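Local structure of 6-phosphogluconate dehydrogenase NAD-binding (Dyadobacter fermentans, 4GBJ) at residues 64-69 and 92-97; 9-14 and 57-62; 237-242 and 271-276. The protein probably works as an NAD(P)-dependent oxidoreductase of the 6-phosphogluconate and 3-hydroxyisobutyrate dehydrogenase kind, with a Rossmann-type domain for the dinucleotide. One frame throughout, in Å; residues are numbered along the deposited sequence.

Contact 1: residues 64-69 and 92-97; sequences IVFSVL and VHVSMS
Ser67 OG meets His93 NE2 at 2.7 Å, a hydrogen bond in which either atom could be the donor; the hydroxyl lies at the ring edge, in the imidazole plane. The serine hydroxyl stands between its own backbone N and carbonyl carbon (chi1 69°), within range of the ring on the neighbouring strand. His93 ND1 is bonded to His111 NE2, so both ring nitrogens have partners, which probably fixes the rotation of the imidazole. A water bridges Ser67 OG, Ser95 OG and Ser97 OG; Ser95 OG also bonds Tyr118 OH. Beyond the strand ends, Leu69 N donates to Ser97 OG at 2.7 Å.

Strands 64-67 and 92-95 run parallel as neighbours in the Rossmann sheet, 17° apart in direction. Val92 O takes the N-H of Val65, Val65 O that of Val94, Val94 O that of Ser67, and Ser67 O that of Met96, a selenomethionine, at 3.0 Å.

On the face carrying Phe66 and Val94 the packing is apolar. Val94 CB sits over one ring face, offset toward the rim, in a CH-pi contact 3.9 Å from the centroid of the Phe66 ring. Val94 CG1 comes to 3.6 Å from Phe66 CE1. Met96 SE lies in the ring plane at the edge, a Met-aromatic contact, with Met96 CE 3.7 Å from Phe66 CD1. An alanine in place of Phe66 would probably leave Val94 and the selenomethionine methyl without the ring they pack on, opening a gap between the sheet and Val153 of helix 143-153.

The faces thus differ: that of Phe66 and Val94 is apolar and packs on helix 143-153, while on the other, beside Val65, the buried hydroxyls and imidazole are supplied with partners by one another, the water, Tyr118 and His111.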
loop_
_atom_site.group_PDB
_atom_site.type_symbol
_atom_site.label_atom_id
_atom_site.label_comp_id
_atom_site.label_asym_id
_atom_site.label_seq_id
_atom_site.Cartn_x
_atom_site.Cartn_y
_atom_site.Cartn_z
ATOM N N ILE B 64 7.683 32.873 18.005
ATOM C CA ILE B 64 7.512 31.613 17.294
ATOM C C ILE B 64 8.661 31.423 16.325
ATOM O O ILE B 64 9.013 32.351 15.608
ATOM C CB ILE B 64 6.162 31.586 16.530
ATOM C CG1 ILE B 64 4.971 31.602 17.504
ATOM C CG2 ILE B 64 6.069 30.360 15.601
ATOM C CD1 ILE B 64 3.726 32.248 16.917
ATOM N N VAL B 65 9.230 30.219 16.266
ATOM C CA VAL B 65 10.264 29.932 15.280
ATOM C C VAL B 65 9.888 28.617 14.586
ATOM O O VAL B 65 9.554 27.663 15.246
ATOM C CB VAL B 65 11.709 29.906 15.845
ATOM C CG1 VAL B 65 11.838 28.954 17.049
ATOM C CG2 VAL B 65 12.691 29.502 14.738
ATOM N N PHE B 66 9.877 28.604 13.278
ATOM C CA PHE B 66 9.676 27.384 12.496
ATOM C C PHE B 66 11.027 26.939 12.003
ATOM O O PHE B 66 11.815 27.801 11.646
ATOM C CB PHE B 66 8.765 27.623 11.289
ATOM C CG PHE B 66 7.287 27.697 11.581
ATOM C CD1 PHE B 66 6.443 26.665 11.219
ATOM C CD2 PHE B 66 6.738 28.800 12.222
ATOM C CE1 PHE B 66 5.089 26.711 11.522
ATOM C CE2 PHE B 66 5.376 28.850 12.504
ATOM C CZ PHE B 66 4.564 27.796 12.171
ATOM N N SER B 67 11.288 25.623 11.929
ATOM C CA SER B 67 12.495 25.127 11.288
ATOM C C SER B 67 12.170 23.960 10.390
ATOM O O SER B 67 11.293 23.131 10.689
ATOM C CB SER B 67 13.560 24.727 12.306
ATOM O OG SER B 67 13.202 23.569 13.046
ATOM N N VAL B 68 12.870 23.892 9.273
ATOM C CA VAL B 68 12.717 22.749 8.380
ATOM C C VAL B 68 14.084 22.543 7.789
ATOM O O VAL B 68 14.606 23.418 7.084
ATOM C CB VAL B 68 11.567 22.867 7.362
ATOM C CG1 VAL B 68 11.722 24.042 6.444
ATOM C CG2 VAL B 68 11.428 21.578 6.557
ATOM N N LEU B 69 14.745 21.469 8.261
ATOM C CA LEU B 69 16.117 21.157 7.917
ATOM C C LEU B 69 16.235 19.707 7.496
ATOM O O LEU B 69 15.268 18.958 7.593
ATOM C CB LEU B 69 17.009 21.492 9.107
ATOM C CG LEU B 69 16.928 22.968 9.573
ATOM C CD1 LEU B 69 17.558 23.153 10.921
ATOM C CD2 LEU B 69 17.630 23.906 8.606
ATOM N N VAL B 92 7.948 29.394 21.260
ATOM C CA VAL B 92 7.468 28.141 20.662
ATOM C C VAL B 92 8.276 27.824 19.403
ATOM O O VAL B 92 8.398 28.683 18.536
ATOM C CB VAL B 92 5.951 28.193 20.337
ATOM C CG1 VAL B 92 5.491 26.898 19.670
ATOM C CG2 VAL B 92 5.126 28.453 21.595
ATOM N N HIS B 93 8.820 26.582 19.311
ATOM C CA HIS B 93 9.568 26.103 18.164
ATOM C C HIS B 93 8.750 25.014 17.472
ATOM O O HIS B 93 8.449 24.005 18.092
ATOM C CB HIS B 93 10.941 25.558 18.607
ATOM C CG HIS B 93 11.725 24.864 17.514
ATOM N ND1 HIS B 93 12.834 24.082 17.813
ATOM C CD2 HIS B 93 11.583 24.910 16.160
ATOM C CE1 HIS B 93 13.267 23.608 16.652
ATOM N NE2 HIS B 93 12.553 24.100 15.626
ATOM N N VAL B 94 8.328 25.260 16.242
ATOM C CA VAL B 94 7.598 24.313 15.387
ATOM C C VAL B 94 8.652 23.640 14.515
ATOM O O VAL B 94 9.200 24.223 13.586
ATOM C CB VAL B 94 6.491 25.006 14.566
ATOM C CG1 VAL B 94 5.634 23.971 13.838
ATOM C CG2 VAL B 94 5.621 25.864 15.469
ATOM N N SER B 95 8.957 22.422 14.859
ATOM C CA SER B 95 10.060 21.679 14.295
ATOM C C SER B 95 9.508 20.711 13.251
ATOM O O SER B 95 8.908 19.684 13.571
ATOM C CB SER B 95 10.789 20.982 15.440
ATOM O OG SER B 95 11.902 20.212 15.008
HETATM N N MSE B 96 9.629 21.086 12.016
HETATM C CA MSE B 96 9.020 20.320 10.899
HETATM C C MSE B 96 9.951 19.344 10.196
HETATM O O MSE B 96 9.505 18.638 9.299
HETATM C CB MSE B 96 8.454 21.283 9.906
HETATM C CG MSE B 96 7.460 22.244 10.563
HETATM SE SE MSE B 96 6.471 23.278 9.271
HETATM C CE MSE B 96 7.882 24.346 8.696
ATOM N N SER B 97 11.199 19.241 10.620
ATOM C CA SER B 97 12.111 18.318 9.966
ATOM C C SER B 97 11.722 16.845 10.218
ATOM O O SER B 97 11.194 16.516 11.279
ATOM C CB SER B 97 13.519 18.532 10.503
ATOM O OG SER B 97 13.947 19.868 10.323
HETATM O O HOH W 1 12.989 20.913 12.642
#

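Contact 2: residues 9-14 and 57-62; sequences AFLGLG and DAITPG
Leu11 and Ala9 point their side chains from strand 8-11 toward the loop at Ala58 and Ile59. Along Leu11, CB leads to CG, which is set anti to the carbonyl carbon (chi1 -51°), and the contact falls to the two methyls at the fork. Leu11 CD2 reaches Ala58 CB at 4.1 Å. Leu11 CD1 takes the other branch and approaches Ile59 CD1 more loosely, at 4.4 Å. The same two loop residues meet Ala9, whose CB is both start and tip: it lies 4.1 Å from Ala58 CB and an equal distance from Ile59 CD1. Its nearest neighbour in the loop is polar, for Ala58 O stands 3.3 Å from Ala9 CB.

Strand 8-11 is the first strand of a Rossmann-type domain, and it runs into a turn whose sequence fits the GxGxxG pattern of such domains, with Gly12 and Gly14 as its first two glycines. That turn, which in relatives faces the dinucleotide phosphates, lies beyond the patch described here.

No hydrogen bond joins strand and loop; methyl packing carries the contact. Val65, on the adjoining strand 64-67, touches Ala9, Leu11 and Ile59, while Ala58 also rests on Val32 of strand 31-34.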
loop_
_atom_site.group_PDB
_atom_site.type_symbol
_atom_site.label_atom_id
_atom_site.label_comp_id
_atom_site.label_asym_id
_atom_site.label_seq_id
_atom_site.Cartn_x
_atom_site.Cartn_y
_atom_site.Cartn_z
ATOM N N ALA B 9 9.948 33.672 13.276
ATOM C CA ALA B 9 11.256 33.291 12.702
ATOM C C ALA B 9 11.082 32.012 11.871
ATOM O O ALA B 9 10.317 31.136 12.245
ATOM C CB ALA B 9 12.305 33.089 13.782
ATOM N N PHE B 10 11.759 31.925 10.745
ATOM C CA PHE B 10 11.660 30.794 9.839
ATOM C C PHE B 10 13.048 30.390 9.415
ATOM O O PHE B 10 13.689 31.083 8.632
ATOM C CB PHE B 10 10.793 31.154 8.620
ATOM C CG PHE B 10 10.141 29.951 8.001
ATOM C CD1 PHE B 10 8.809 29.662 8.249
ATOM C CD2 PHE B 10 10.860 29.100 7.178
ATOM C CE1 PHE B 10 8.202 28.549 7.669
ATOM C CE2 PHE B 10 10.253 27.979 6.603
ATOM C CZ PHE B 10 8.926 27.714 6.842
ATOM N N LEU B 11 13.506 29.261 9.913
ATOM C CA LEU B 11 14.855 28.763 9.685
ATOM C C LEU B 11 14.870 27.535 8.761
ATOM O O LEU B 11 14.299 26.514 9.103
ATOM C CB LEU B 11 15.469 28.418 11.037
ATOM C CG LEU B 11 15.403 29.513 12.115
ATOM C CD1 LEU B 11 16.040 29.036 13.399
ATOM C CD2 LEU B 11 16.119 30.762 11.672
ATOM N N GLY B 12 15.535 27.644 7.613
ATOM C CA GLY B 12 15.638 26.556 6.649
ATOM C C GLY B 12 14.643 26.761 5.529
ATOM O O GLY B 12 13.439 26.619 5.747
ATOM N N LEU B 13 15.146 27.083 4.324
ATOM C CA LEU B 13 14.357 27.459 3.169
ATOM C C LEU B 13 14.653 26.564 1.973
ATOM O O LEU B 13 14.827 27.054 0.850
ATOM C CB LEU B 13 14.647 28.925 2.806
ATOM C CG LEU B 13 14.586 29.943 3.949
ATOM C CD1 LEU B 13 14.992 31.320 3.456
ATOM C CD2 LEU B 13 13.195 30.023 4.535
ATOM N N GLY B 14 14.611 25.266 2.195
ATOM C CA GLY B 14 14.824 24.298 1.124
ATOM C C GLY B 14 13.573 24.135 0.277
ATOM O O GLY B 14 12.742 25.051 0.193
ATOM N N ASP B 57 19.820 35.920 15.324
ATOM C CA ASP B 57 19.314 37.274 15.082
ATOM C C ASP B 57 17.844 37.260 14.639
ATOM O O ASP B 57 17.186 38.290 14.703
ATOM C CB ASP B 57 20.167 37.973 14.013
ATOM C CG ASP B 57 21.649 38.144 14.342
ATOM O OD1 ASP B 57 21.991 38.242 15.557
ATOM O OD2 ASP B 57 22.462 38.260 13.384
ATOM N N ALA B 58 17.335 36.102 14.184
ATOM C CA ALA B 58 15.957 35.903 13.728
ATOM C C ALA B 58 14.990 35.639 14.911
ATOM O O ALA B 58 13.785 35.858 14.775
ATOM C CB ALA B 58 15.917 34.709 12.776
ATOM N N ILE B 59 15.523 35.166 16.051
ATOM C CA ILE B 59 14.727 34.749 17.214
ATOM C C ILE B 59 14.281 35.911 18.071
ATOM O O ILE B 59 15.072 36.780 18.380
ATOM C CB ILE B 59 15.513 33.728 18.101
ATOM C CG1 ILE B 59 15.971 32.517 17.271
ATOM C CG2 ILE B 59 14.655 33.257 19.275
ATOM C CD1 ILE B 59 14.872 31.691 16.714
ATOM N N THR B 60 13.009 35.886 18.480
ATOM C CA THR B 60 12.411 36.855 19.385
ATOM C C THR B 60 12.091 36.138 20.700
ATOM O O THR B 60 11.317 35.180 20.661
ATOM C CB THR B 60 11.109 37.452 18.778
ATOM O OG1 THR B 60 11.421 38.160 17.584
ATOM C CG2 THR B 60 10.404 38.423 19.736
ATOM N N PRO B 61 12.577 36.616 21.864
ATOM C CA PRO B 61 12.167 36.003 23.145
ATOM C C PRO B 61 10.640 35.871 23.239
ATOM O O PRO B 61 9.944 36.816 22.904
ATOM C CB PRO B 61 12.697 37.005 24.180
ATOM C CG PRO B 61 13.857 37.599 23.527
ATOM C CD PRO B 61 13.512 37.733 22.095
ATOM N N GLY B 62 10.135 34.680 23.533
ATOM C CA GLY B 62 8.695 34.471 23.637
ATOM C C GLY B 62 7.930 34.389 22.323
ATOM O O GLY B 62 6.719 34.188 22.351
#

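Contact 3: residues 237-242 and 271-276; sequences RFPLGL and SGLAKG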
loop_
_atom_site.group_PDB
_atom_site.type_symbol
_atom_site.label_atom_id
_atom_site.label_comp_id
_atom_site.label_asym_id
_atom_site.label_seq_id
_atom_site.Cartn_x
_atom_site.Cartn_y
_atom_site.Cartn_z
ATOM N N ARG B 237 16.709 12.080 -2.947
ATOM C CA ARG B 237 17.931 11.357 -3.330
ATOM C C ARG B 237 18.060 10.034 -2.617
ATOM O O ARG B 237 17.690 9.922 -1.462
ATOM C CB ARG B 237 19.209 12.199 -3.146
ATOM C CG ARG B 237 20.234 11.854 -4.209
ATOM C CD ARG B 237 21.229 12.972 -4.464
ATOM N NE ARG B 237 22.476 12.431 -5.019
ATOM C CZ ARG B 237 23.429 11.820 -4.317
ATOM N NH1 ARG B 237 23.321 11.697 -3.004
ATOM N NH2 ARG B 237 24.513 11.356 -4.922
ATOM N N PHE B 238 18.573 9.022 -3.321
ATOM C CA PHE B 238 18.608 7.614 -2.860
ATOM C C PHE B 238 19.200 7.422 -1.465
ATOM O O PHE B 238 18.561 6.770 -0.620
ATOM C CB PHE B 238 19.339 6.737 -3.889
ATOM C CG PHE B 238 19.228 5.256 -3.754
ATOM C CD1 PHE B 238 18.161 4.576 -4.330
ATOM C CD2 PHE B 238 20.275 4.508 -3.213
ATOM C CE1 PHE B 238 18.052 3.193 -4.220
ATOM C CE2 PHE B 238 20.194 3.118 -3.141
ATOM C CZ PHE B 238 19.067 2.462 -3.634
ATOM N N PRO B 239 20.363 7.983 -1.158
ATOM C CA PRO B 239 20.929 7.776 0.181
ATOM C C PRO B 239 19.998 8.278 1.289
ATOM O O PRO B 239 20.064 7.758 2.403
ATOM C CB PRO B 239 22.248 8.557 0.153
ATOM C CG PRO B 239 22.567 8.710 -1.287
ATOM C CD PRO B 239 21.247 8.832 -1.984
ATOM N N LEU B 240 19.111 9.250 0.982
ATOM C CA LEU B 240 18.189 9.761 1.997
ATOM C C LEU B 240 17.131 8.700 2.390
ATOM O O LEU B 240 16.660 8.727 3.505
ATOM C CB LEU B 240 17.537 11.084 1.548
ATOM C CG LEU B 240 18.532 12.186 1.288
ATOM C CD1 LEU B 240 17.847 13.418 0.738
ATOM C CD2 LEU B 240 19.360 12.528 2.533
ATOM N N GLY B 241 16.844 7.723 1.534
ATOM C CA GLY B 241 15.922 6.658 1.890
ATOM C C GLY B 241 16.483 5.768 2.959
ATOM O O GLY B 241 15.764 5.326 3.869
ATOM N N LEU B 242 17.785 5.507 2.865
ATOM C CA LEU B 242 18.513 4.705 3.832
ATOM C C LEU B 242 18.547 5.409 5.182
ATOM O O LEU B 242 18.314 4.781 6.201
ATOM C CB LEU B 242 19.936 4.402 3.323
ATOM C CG LEU B 242 20.856 3.561 4.238
ATOM C CD1 LEU B 242 20.187 2.293 4.671
ATOM C CD2 LEU B 242 22.175 3.312 3.596
ATOM N N SER B 271 22.388 -2.361 -0.960
ATOM C CA SER B 271 22.708 -3.031 -2.219
ATOM C C SER B 271 22.670 -2.051 -3.390
ATOM O O SER B 271 23.551 -2.104 -4.251
ATOM C CB SER B 271 21.787 -4.223 -2.478
ATOM O OG SER B 271 22.267 -4.931 -3.609
ATOM N N GLY B 272 21.703 -1.123 -3.396
ATOM C CA GLY B 272 21.640 -0.123 -4.438
ATOM C C GLY B 272 22.846 0.797 -4.449
ATOM O O GLY B 272 23.308 1.219 -5.514
ATOM N N LEU B 273 23.347 1.154 -3.263
ATOM C CA LEU B 273 24.575 1.946 -3.177
ATOM C C LEU B 273 25.773 1.116 -3.676
ATOM O O LEU B 273 26.655 1.647 -4.355
ATOM C CB LEU B 273 24.793 2.433 -1.752
ATOM C CG LEU B 273 23.863 3.550 -1.277
ATOM C CD1 LEU B 273 24.049 3.765 0.225
ATOM C CD2 LEU B 273 24.091 4.869 -2.069
ATOM N N ALA B 274 25.809 -0.179 -3.402
ATOM C CA ALA B 274 26.881 -1.042 -3.948
ATOM C C ALA B 274 26.812 -1.033 -5.487
ATOM O O ALA B 274 27.841 -1.179 -6.132
ATOM C CB ALA B 274 26.763 -2.482 -3.439
ATOM N N LYS B 275 25.603 -0.826 -6.057
ATOM C CA LYS B 275 25.370 -0.771 -7.504
ATOM C C LYS B 275 25.472 0.624 -8.140
ATOM O O LYS B 275 25.233 0.750 -9.331
ATOM C CB LYS B 275 24.008 -1.368 -7.802
ATOM C CG LYS B 275 24.017 -2.879 -7.477
ATOM C CD LYS B 275 22.767 -3.551 -7.870
ATOM C CE LYS B 275 22.978 -5.051 -7.964
ATOM N NZ LYS B 275 23.335 -5.629 -6.664
ATOM N N GLY B 276 25.900 1.641 -7.391
ATOM C CA GLY B 276 26.116 2.968 -7.949
ATOM C C GLY B 276 24.830 3.724 -8.228
ATOM O O GLY B 276 24.812 4.616 -9.073
#
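Phe238 and Leu273 lie alongside and run opposite ways, each reaching from its own helix toward the other. The phenylalanine has CG anti to its backbone N (chi1 -167°), and its ring extends to the backbone of the facing helix: Phe238 CZ is 3.7 Å from Gly272 CA, and Phe238 CE2 lies as close to Leu273 N. Both approach the ring obliquely. Leu273 comes back the other way, its CD2 4.0 Å from Phe238 CD2 and 4.2 Å from Pro239 CG. Leu273 CD1, the other methyl, meets Leu242 CD2 at 3.9 Å, where the two leucines cross obliquely.

The start of helix 238-254 is here packed against the end of helix 260-274, within the all-helical C-terminal part of the 3-hydroxyisobutyrate dehydrogenase type. Gly276, with positive phi, is the C-prime residue of a Schellman motif closing the second helix, in which Gly276 N bonds Leu273 O at 3.1 Å and the N of the residue after Gly276 turns back to Gly272 O.

Gly272 lets the ring come so near, since a CB there would lie 2.3 Å from Phe238 CZ, a clash. Phe269, one turn earlier on the same helix, meets the Phe238 ring edge-to-face and also touches Leu242.

Contacts 1 and 2 reach the same sheet, contact 2 through a loop packed on strand 8-11, which neighbours 64-67, with 92-95 next in order; their centres lie about 8 Å apart. They touch directly, Phe66 N lying 2.8 Å from Ala9 O in a probable hydrogen bond. Contact 3 belongs to the helical C-terminal part, its centre about 28 Å from that of contact 1 and about 33 Å from that of contact 2, on the opposite side of the chain's centre. Along the chain they follow in series: 2, then 1, then 3. The first two thus lie within the presumed dinucleotide-binding domain, whereas contact 3 joins two helices of the other domain.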